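Local coordinates for protein benzoylformate decarboxylase (Mycobacterium smegmatis, PDB 4Q9D) that belongs to the thiamine pyrophosphate enzyme family and binds a magnesium ion in its C-terminal domain, at residues B[212-217]-B[316-321]; B[151-156]-B[299-304]; B[439-444]-B[494-499]. One frame throughout, in Å; residues are numbered along the deposited sequence.

Of the three contacts, interaction 2 links the N-terminal and central domains, while interactions 1 and 3 close loops inside the central and the C-terminal domain. Starting from the N terminus, 151-156 opens interaction 2 and 212-217 opens interaction 1; 299-304 then closes the former before 316-321 closes the latter, so the two cross. The loop that interaction 1 closes is 98 residues long. The two touch, and Gly316 N lies 2.9 Å from Thr299 O in a probable hydrogen bond. Interaction 3 follows in series and closes a shorter loop, its centre about 36 Å and about 34 Å from the centres of interactions 1 and 2.

Interaction 1 (B[212-217]-B[316-321]); sequences DRAGAW and GDVGIA
Asp317 OD2 accepts a hydrogen bond from Ile320 N at 3.0 Å, with an angle of 157° at the hydrogen, while the other carboxylate oxygen, OD1, faces Ala214 CB at 4.1 Å. The bond uses the anti lone pair of OD2, the one turned away from OD1. Asp317 CG stands anti to the backbone N (chi1 -178°), beside the carbonyl carbon, and the bond from Ile320 N ties OD2 to the first turn of helix 318-328. This is an N-cap. The nearby positive end of the helix would be expected to favour the charged form of the acid.

Across from the cap lies the junction between helix 209-213 and helix 217-227. The first of these ends in a Schellman motif at Gly215, whose positive phi turns the chain and whose N bonds to Asp212 O at 3.0 Å; Ala216 then serves as N-cap position for the next helix. Both alanines of the turn direct their methyl groups at the start of helix 318-328, so the end of one helix and the beginnings of two others come together in the central domain, a Rossmann-like parallel sheet flanked by helices.

The apolar contact is small. Ala216 CB rests on the bare backbone of Gly319, 3.6 Å from CA. Ala214 CB meets Val318 CG2 at 3.9 Å. In Val318, CG1 is anti to the carbonyl carbon (chi1 -65°), and CG2, set between the backbone N and that carbon, is the branch that does the touching. Val318 also packs against Glu210 and Val211 of helix 209-213. On the far side of the turn, Asp212 and Arg213 form salt bridges with Arg239 and Asp238 respectively.

Interaction 2 (B[151-156]-B[299-304]); sequences QPPMGP and TADPHR
A cis peptide bond between Pro152 and Pro153 shapes the loop that brings the Pro153 ring against the capped start of helix 302-307, where Asp301 is the N-cap. Three ring carbons share the work. Pro153 CB lies 3.6 Å from Ala300 O. Pro153 CG lies 3.5 Å from Asp301 OD1. Pro153 CD meets Pro302 CD at 3.7 Å. The two proline rings reach toward each other tip to tip, whereas the Pro153 ring and the Asp301 side chain cross at about a right angle, with the CB atoms of Pro153 and Asp301 3.8 Å apart. No hydrogen bond links the two segments; the ring simply packs against a surface of carbonyl, carboxylate and proline methylene.

That surface is held in shape from within 299-304. Thr299 OG1 accepts from Asp301 N at 3.0 Å, forming an ST turn, and the bond is nearly straight at 166°. Asp301 OD1 in turn accepts from His303 N at 2.9 Å, the donor standing well above the carboxylate plane. Asp301 CG is anti to its backbone N (chi1 -177°). The OD1 that takes the bond from His303 N is also the oxygen near Pro153 CG, so one atom serves both the cap and the contact.

Glu210 steadies the same turn by bonding to Thr299 OG1 and Ala300 N, and Lys127 bonds to Pro153 O. At the subunit interface, Pro302 O accepts from Gln151 NE2 of the second subunit. Within the chain, the contact joins the connection from helix 138-150 to strand 157-162 of the N-terminal parallel sheet with the turn from strand 294-299 into helix 302-307 of the central one.

Interaction 3 (B[439-444]-B[494-499]); sequences YSIQAI and AGFGCR
Phe496 lays its ring against Gln442 and its neighbours from within the Schellman motif that ends helix 489-495, directly before the positive-phi Gly497, in the alpha/beta domain that binds the magnesium ion. Gly497 N reaches back to Ala494 O at 2.9 Å, and the chain then turns toward strand 499-502.

The aromatic contact is a CH-pi interaction. Gln442 CA sits over one face of the ring, 4.3 Å from its centroid and 19° off the normal, displaced toward the rim. The two side chains lie side by side and point the same way, with Gln442 CG 4.0 Å from Phe496 CZ. The glutamine chain bends at chi2 (94°), and its amide NE2 bonds to Gln438 O of the third subunit. The contact lies at the interface with that subunit, whose Gln438 also packs against Phe496.

Other contacts are apolar. Ile444 crosses Phe496 at about a right angle, CG1 touching Phe496 CB at 3.8 Å, and Ile441 CG2 approaches the ring obliquely. Ile444 CG1 stands between the backbone N and the carbonyl carbon (chi1 68°). Cys498 SG packs 3.8 Å from Ile444 CB.

Separately, Cys498 SG comes within 3.5 Å of Ile444 O.

Interaction 1 (B[212-217]-B[316-321])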
loop_
_atom_site.group_PDB
_atom_site.type_symbol
_atom_site.label_atom_id
_atom_site.label_comp_id
_atom_site.label_asym_id
_atom_site.label_seq_id
_atom_site.Cartn_x
_atom_site.Cartn_y
_atom_site.Cartn_z
ATOM N N ASP B 212 19.153 26.629 5.499
ATOM C CA ASP B 212 18.786 27.568 4.444
ATOM C C ASP B 212 17.257 27.543 4.192
ATOM O O ASP B 212 16.639 28.586 4.025
ATOM C CB ASP B 212 19.551 27.268 3.139
ATOM C CG ASP B 212 19.556 28.450 2.182
ATOM O OD1 ASP B 212 19.739 29.588 2.667
ATOM O OD2 ASP B 212 19.355 28.257 0.959
ATOM N N ARG B 213 16.640 26.361 4.200
ATOM C CA ARG B 213 15.193 26.281 3.959
ATOM C C ARG B 213 14.385 26.931 5.077
ATOM O O ARG B 213 13.300 27.423 4.831
ATOM C CB ARG B 213 14.735 24.839 3.714
ATOM C CG ARG B 213 15.329 24.241 2.459
ATOM C CD ARG B 213 14.607 22.956 2.007
ATOM N NE ARG B 213 15.017 22.599 0.639
ATOM C CZ ARG B 213 15.784 21.550 0.338
ATOM N NH1 ARG B 213 16.226 20.731 1.290
ATOM N NH2 ARG B 213 16.109 21.309 -0.926
ATOM N N ALA B 214 14.925 26.951 6.301
ATOM C CA ALA B 214 14.271 27.687 7.384
ATOM C C ALA B 214 14.541 29.208 7.365
ATOM O O ALA B 214 14.018 29.925 8.210
ATOM C CB ALA B 214 14.637 27.108 8.748
ATOM N N GLY B 215 15.341 29.710 6.426
ATOM C CA GLY B 215 15.658 31.145 6.421
ATOM C C GLY B 215 16.604 31.447 7.583
ATOM O O GLY B 215 16.636 32.556 8.093
ATOM N N ALA B 216 17.393 30.455 8.004
ATOM C CA ALA B 216 18.202 30.601 9.225
ATOM C C ALA B 216 19.700 30.849 8.950
ATOM O O ALA B 216 20.555 30.578 9.781
ATOM C CB ALA B 216 18.012 29.377 10.120
ATOM N N TRP B 217 20.014 31.342 7.763
ATOM C CA TRP B 217 21.395 31.650 7.401
ATOM C C TRP B 217 22.115 32.522 8.463
ATOM O O TRP B 217 23.211 32.187 8.949
ATOM C CB TRP B 217 21.356 32.360 6.060
ATOM C CG TRP B 217 22.626 32.826 5.500
ATOM C CD1 TRP B 217 23.238 34.031 5.746
ATOM C CD2 TRP B 217 23.423 32.166 4.508
ATOM N NE1 TRP B 217 24.378 34.141 4.986
ATOM C CE2 TRP B 217 24.511 33.020 4.209
ATOM C CE3 TRP B 217 23.330 30.934 3.848
ATOM C CZ2 TRP B 217 25.501 32.683 3.283
ATOM C CZ3 TRP B 217 24.315 30.600 2.914
ATOM C CH2 TRP B 217 25.394 31.484 2.640
ATOM N N GLY B 316 12.967 19.850 16.108
ATOM C CA GLY B 316 12.541 21.229 16.230
ATOM C C GLY B 316 13.010 21.997 15.024
ATOM O O GLY B 316 13.940 21.560 14.333
ATOM N N ASP B 317 12.376 23.132 14.768
ATOM C CA ASP B 317 12.803 24.025 13.701
ATOM C C ASP B 317 14.263 24.434 13.897
ATOM O O ASP B 317 14.654 24.807 14.998
ATOM C CB ASP B 317 11.917 25.268 13.701
ATOM C CG ASP B 317 12.268 26.238 12.589
ATOM O OD1 ASP B 317 11.682 26.111 11.473
ATOM O OD2 ASP B 317 13.122 27.137 12.831
ATOM N N VAL B 318 15.076 24.381 12.843
ATOM C CA VAL B 318 16.520 24.552 13.053
ATOM C C VAL B 318 16.847 26.017 13.301
ATOM O O VAL B 318 17.811 26.344 13.984
ATOM C CB VAL B 318 17.359 23.959 11.892
ATOM C CG1 VAL B 318 17.161 22.462 11.851
ATOM C CG2 VAL B 318 16.965 24.598 10.548
ATOM N N GLY B 319 16.018 26.896 12.753
ATOM C CA GLY B 319 16.155 28.326 12.977
ATOM C C GLY B 319 15.917 28.696 14.431
ATOM O O GLY B 319 16.709 29.420 15.040
ATOM N N ILE B 320 14.825 28.199 15.003
ATOM C CA ILE B 320 14.560 28.426 16.418
ATOM C C ILE B 320 15.668 27.808 17.267
ATOM O O ILE B 320 16.132 28.398 18.233
ATOM C CB ILE B 320 13.198 27.818 16.829
ATOM C CG1 ILE B 320 12.077 28.542 16.091
ATOM C CG2 ILE B 320 12.989 27.923 18.336
ATOM C CD1 ILE B 320 10.699 27.967 16.381
ATOM N N ALA B 321 16.075 26.589 16.927
ATOM C CA ALA B 321 17.102 25.916 17.701
ATOM C C ALA B 321 18.397 26.720 17.738
ATOM O O ALA B 321 18.992 26.840 18.795
ATOM C CB ALA B 321 17.369 24.476 17.175
#

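Interaction 2 (B[151-156]-B[299-304])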
loop_
_atom_site.group_PDB
_atom_site.type_symbol
_atom_site.label_atom_id
_atom_site.label_comp_id
_atom_site.label_asym_id
_atom_site.label_seq_id
_atom_site.Cartn_x
_atom_site.Cartn_y
_atom_site.Cartn_z
ATOM N N GLN B 151 2.677 21.802 7.535
ATOM C CA GLN B 151 3.107 21.477 8.891
ATOM C C GLN B 151 4.426 20.720 8.828
ATOM O O GLN B 151 4.682 19.990 7.872
ATOM C CB GLN B 151 2.044 20.705 9.662
ATOM C CG GLN B 151 0.749 21.519 9.859
ATOM C CD GLN B 151 -0.299 20.743 10.640
ATOM O OE1 GLN B 151 -0.821 21.228 11.650
ATOM N NE2 GLN B 151 -0.609 19.522 10.183
ATOM N N PRO B 152 5.283 20.917 9.838
ATOM C CA PRO B 152 6.658 20.385 9.744
ATOM C C PRO B 152 6.722 18.876 10.025
ATOM O O PRO B 152 5.925 18.381 10.799
ATOM C CB PRO B 152 7.412 21.156 10.840
ATOM C CG PRO B 152 6.349 21.542 11.846
ATOM C CD PRO B 152 5.101 21.827 10.983
ATOM N N PRO B 153 7.624 18.144 9.349
ATOM C CA PRO B 153 8.433 18.673 8.245
ATOM C C PRO B 153 7.603 18.759 6.975
ATOM O O PRO B 153 6.783 17.867 6.704
ATOM C CB PRO B 153 9.528 17.608 8.084
ATOM C CG PRO B 153 8.835 16.335 8.459
ATOM C CD PRO B 153 7.861 16.701 9.574
ATOM N N MET B 154 7.810 19.816 6.197
ATOM C CA MET B 154 7.019 20.045 5.005
ATOM C C MET B 154 7.253 18.954 3.981
ATOM O O MET B 154 8.253 18.262 4.032
ATOM C CB MET B 154 7.361 21.408 4.389
ATOM C CG MET B 154 6.972 22.581 5.277
ATOM S SD MET B 154 7.247 24.153 4.478
ATOM C CE MET B 154 6.611 25.277 5.714
ATOM N N GLY B 155 6.326 18.813 3.038
ATOM C CA GLY B 155 6.470 17.817 2.007
ATOM C C GLY B 155 5.283 17.792 1.063
ATOM O O GLY B 155 4.283 18.482 1.275
ATOM N N PRO B 156 5.397 17.003 -0.007
ATOM C CA PRO B 156 4.332 17.021 -1.018
ATOM C C PRO B 156 3.145 16.154 -0.606
ATOM O O PRO B 156 3.291 15.169 0.140
ATOM C CB PRO B 156 5.017 16.438 -2.258
ATOM C CG PRO B 156 6.080 15.485 -1.665
ATOM C CD PRO B 156 6.569 16.200 -0.420
ATOM N N THR B 299 16.950 18.387 14.073
ATOM C CA THR B 299 16.302 18.376 12.764
ATOM C C THR B 299 14.822 18.617 12.925
ATOM O O THR B 299 14.237 18.311 13.984
ATOM C CB THR B 299 16.502 17.017 12.038
ATOM O OG1 THR B 299 15.759 17.010 10.818
ATOM C CG2 THR B 299 16.020 15.841 12.897
ATOM N N ALA B 300 14.199 19.154 11.884
ATOM C CA ALA B 300 12.744 19.369 11.925
ATOM C C ALA B 300 12.032 18.115 11.422
ATOM O O ALA B 300 10.804 18.029 11.467
ATOM C CB ALA B 300 12.346 20.581 11.091
ATOM N N ASP B 301 12.804 17.132 10.953
ATOM C CA ASP B 301 12.203 15.930 10.374
ATOM C C ASP B 301 12.434 14.674 11.212
ATOM O O ASP B 301 13.489 14.059 11.140
ATOM C CB ASP B 301 12.709 15.733 8.939
ATOM C CG ASP B 301 12.057 14.530 8.234
ATOM O OD1 ASP B 301 11.239 13.808 8.862
ATOM O OD2 ASP B 301 12.381 14.299 7.042
ATOM N N PRO B 302 11.408 14.259 11.974
ATOM C CA PRO B 302 11.527 13.100 12.864
ATOM C C PRO B 302 12.013 11.837 12.150
ATOM O O PRO B 302 12.552 10.946 12.807
ATOM C CB PRO B 302 10.091 12.904 13.407
ATOM C CG PRO B 302 9.370 14.193 13.080
ATOM C CD PRO B 302 10.021 14.762 11.877
ATOM N N HIS B 303 11.801 11.751 10.836
ATOM C CA HIS B 303 12.277 10.608 10.102
ATOM C C HIS B 303 13.817 10.595 10.096
ATOM O O HIS B 303 14.452 9.532 10.231
ATOM C CB HIS B 303 11.750 10.588 8.648
ATOM C CG HIS B 303 12.423 9.543 7.815
ATOM N ND1 HIS B 303 13.410 9.840 6.884
ATOM C CD2 HIS B 303 12.315 8.191 7.811
ATOM C CE1 HIS B 303 13.843 8.727 6.336
ATOM N NE2 HIS B 303 13.188 7.706 6.875
ATOM N N ARG B 304 14.408 11.772 9.915
ATOM C CA ARG B 304 15.873 11.908 9.891
ATOM C C ARG B 304 16.539 11.604 11.239
ATOM O O ARG B 304 17.630 11.025 11.277
ATOM C CB ARG B 304 16.307 13.289 9.382
ATOM C CG ARG B 304 16.221 13.403 7.871
ATOM C CD ARG B 304 16.929 12.145 7.307
ATOM N NE ARG B 304 16.572 11.802 5.938
ATOM C CZ ARG B 304 17.182 10.856 5.221
ATOM N NH1 ARG B 304 18.218 10.162 5.715
ATOM N NH2 ARG B 304 16.770 10.634 3.987
#

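Interaction 3 (B[439-444]-B[494-499])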
loop_
_atom_site.group_PDB
_atom_site.type_symbol
_atom_site.label_atom_id
_atom_site.label_comp_id
_atom_site.label_asym_id
_atom_site.label_seq_id
_atom_site.Cartn_x
_atom_site.Cartn_y
_atom_site.Cartn_z
ATOM N N TYR B 439 17.366 14.716 -19.760
ATOM C CA TYR B 439 16.210 14.134 -19.044
ATOM C C TYR B 439 14.967 14.993 -19.109
ATOM O O TYR B 439 13.873 14.486 -19.352
ATOM C CB TYR B 439 16.511 13.817 -17.554
ATOM C CG TYR B 439 17.409 12.616 -17.345
ATOM C CD1 TYR B 439 16.909 11.405 -16.882
ATOM C CD2 TYR B 439 18.777 12.718 -17.568
ATOM C CE1 TYR B 439 17.770 10.304 -16.681
ATOM C CE2 TYR B 439 19.626 11.648 -17.378
ATOM C CZ TYR B 439 19.124 10.448 -16.954
ATOM O OH TYR B 439 20.022 9.419 -16.774
ATOM N N SER B 440 15.145 16.286 -18.858
ATOM C CA SER B 440 14.030 17.214 -18.778
ATOM C C SER B 440 14.341 18.412 -19.651
ATOM O O SER B 440 14.002 19.545 -19.319
ATOM C CB SER B 440 13.797 17.671 -17.324
ATOM O OG SER B 440 13.533 16.560 -16.471
ATOM N N ILE B 441 14.974 18.136 -20.782
ATOM C CA ILE B 441 15.358 19.153 -21.737
ATOM C C ILE B 441 14.182 20.032 -22.186
ATOM O O ILE B 441 14.353 21.240 -22.379
ATOM C CB ILE B 441 16.125 18.519 -22.956
ATOM C CG1 ILE B 441 16.917 19.586 -23.741
ATOM C CG2 ILE B 441 15.206 17.670 -23.841
ATOM C CD1 ILE B 441 17.984 18.926 -24.693
ATOM N N GLN B 442 12.982 19.464 -22.288
ATOM C CA GLN B 442 11.816 20.247 -22.746
ATOM C C GLN B 442 11.480 21.394 -21.802
ATOM O O GLN B 442 10.741 22.312 -22.181
ATOM C CB GLN B 442 10.553 19.363 -22.940
ATOM C CG GLN B 442 10.822 18.011 -23.654
ATOM C CD GLN B 442 11.073 16.891 -22.651
ATOM O OE1 GLN B 442 11.778 17.094 -21.656
ATOM N NE2 GLN B 442 10.447 15.719 -22.875
ATOM N N ALA B 443 11.967 21.337 -20.561
ATOM C CA ALA B 443 11.673 22.439 -19.635
ATOM C C ALA B 443 12.214 23.775 -20.174
ATOM O O ALA B 443 11.715 24.812 -19.797
ATOM C CB ALA B 443 12.234 22.173 -18.236
ATOM N N ILE B 444 13.252 23.755 -21.022
ATOM C CA ILE B 444 13.824 25.027 -21.472
ATOM C C ILE B 444 12.833 25.819 -22.357
ATOM O O ILE B 444 12.934 27.036 -22.489
ATOM C CB ILE B 444 15.192 24.854 -22.170
ATOM C CG1 ILE B 444 15.047 24.139 -23.498
ATOM C CG2 ILE B 444 16.167 24.083 -21.269
ATOM C CD1 ILE B 444 16.427 23.816 -24.125
ATOM N N ALA B 494 17.809 25.850 -29.579
ATOM C CA ALA B 494 17.282 26.826 -30.498
ATOM C C ALA B 494 15.900 26.356 -30.914
ATOM O O ALA B 494 14.977 27.146 -31.006
ATOM C CB ALA B 494 18.220 26.952 -31.738
ATOM N N GLY B 495 15.756 25.055 -31.135
ATOM C CA GLY B 495 14.463 24.498 -31.495
ATOM C C GLY B 495 13.370 24.766 -30.477
ATOM O O GLY B 495 12.219 24.968 -30.855
ATOM N N PHE B 496 13.740 24.750 -29.193
ATOM C CA PHE B 496 12.837 25.074 -28.078
ATOM C C PHE B 496 12.723 26.573 -27.786
ATOM O O PHE B 496 12.071 26.965 -26.811
ATOM C CB PHE B 496 13.261 24.333 -26.796
ATOM C CG PHE B 496 12.894 22.863 -26.800
ATOM C CD1 PHE B 496 11.557 22.466 -26.870
ATOM C CD2 PHE B 496 13.874 21.887 -26.716
ATOM C CE1 PHE B 496 11.208 21.111 -26.867
ATOM C CE2 PHE B 496 13.535 20.524 -26.705
ATOM C CZ PHE B 496 12.208 20.136 -26.787
ATOM N N GLY B 497 13.356 27.402 -28.616
ATOM C CA GLY B 497 13.213 28.847 -28.499
ATOM C C GLY B 497 14.264 29.585 -27.678
ATOM O O GLY B 497 14.146 30.794 -27.463
ATOM N N CYS B 498 15.289 28.880 -27.209
ATOM C CA CYS B 498 16.305 29.536 -26.390
ATOM C C CYS B 498 17.400 30.119 -27.271
ATOM O O CYS B 498 17.708 29.539 -28.312
ATOM C CB CYS B 498 16.946 28.527 -25.439
ATOM S SG CYS B 498 15.832 28.061 -24.098
ATOM N N ARG B 499 17.984 31.241 -26.845
ATOM C CA ARG B 499 19.258 31.700 -27.408
ATOM C C ARG B 499 20.285 30.611 -27.144
ATOM O O ARG B 499 20.187 29.874 -26.153
ATOM C CB ARG B 499 19.760 32.951 -26.703
ATOM C CG ARG B 499 18.980 34.230 -26.901
ATOM C CD ARG B 499 19.745 35.350 -26.162
ATOM N NE ARG B 499 20.945 35.716 -26.934
ATOM C CZ ARG B 499 22.229 35.516 -26.594
ATOM N NH1 ARG B 499 22.607 34.975 -25.415
ATOM N NH2 ARG B 499 23.161 35.900 -27.458
#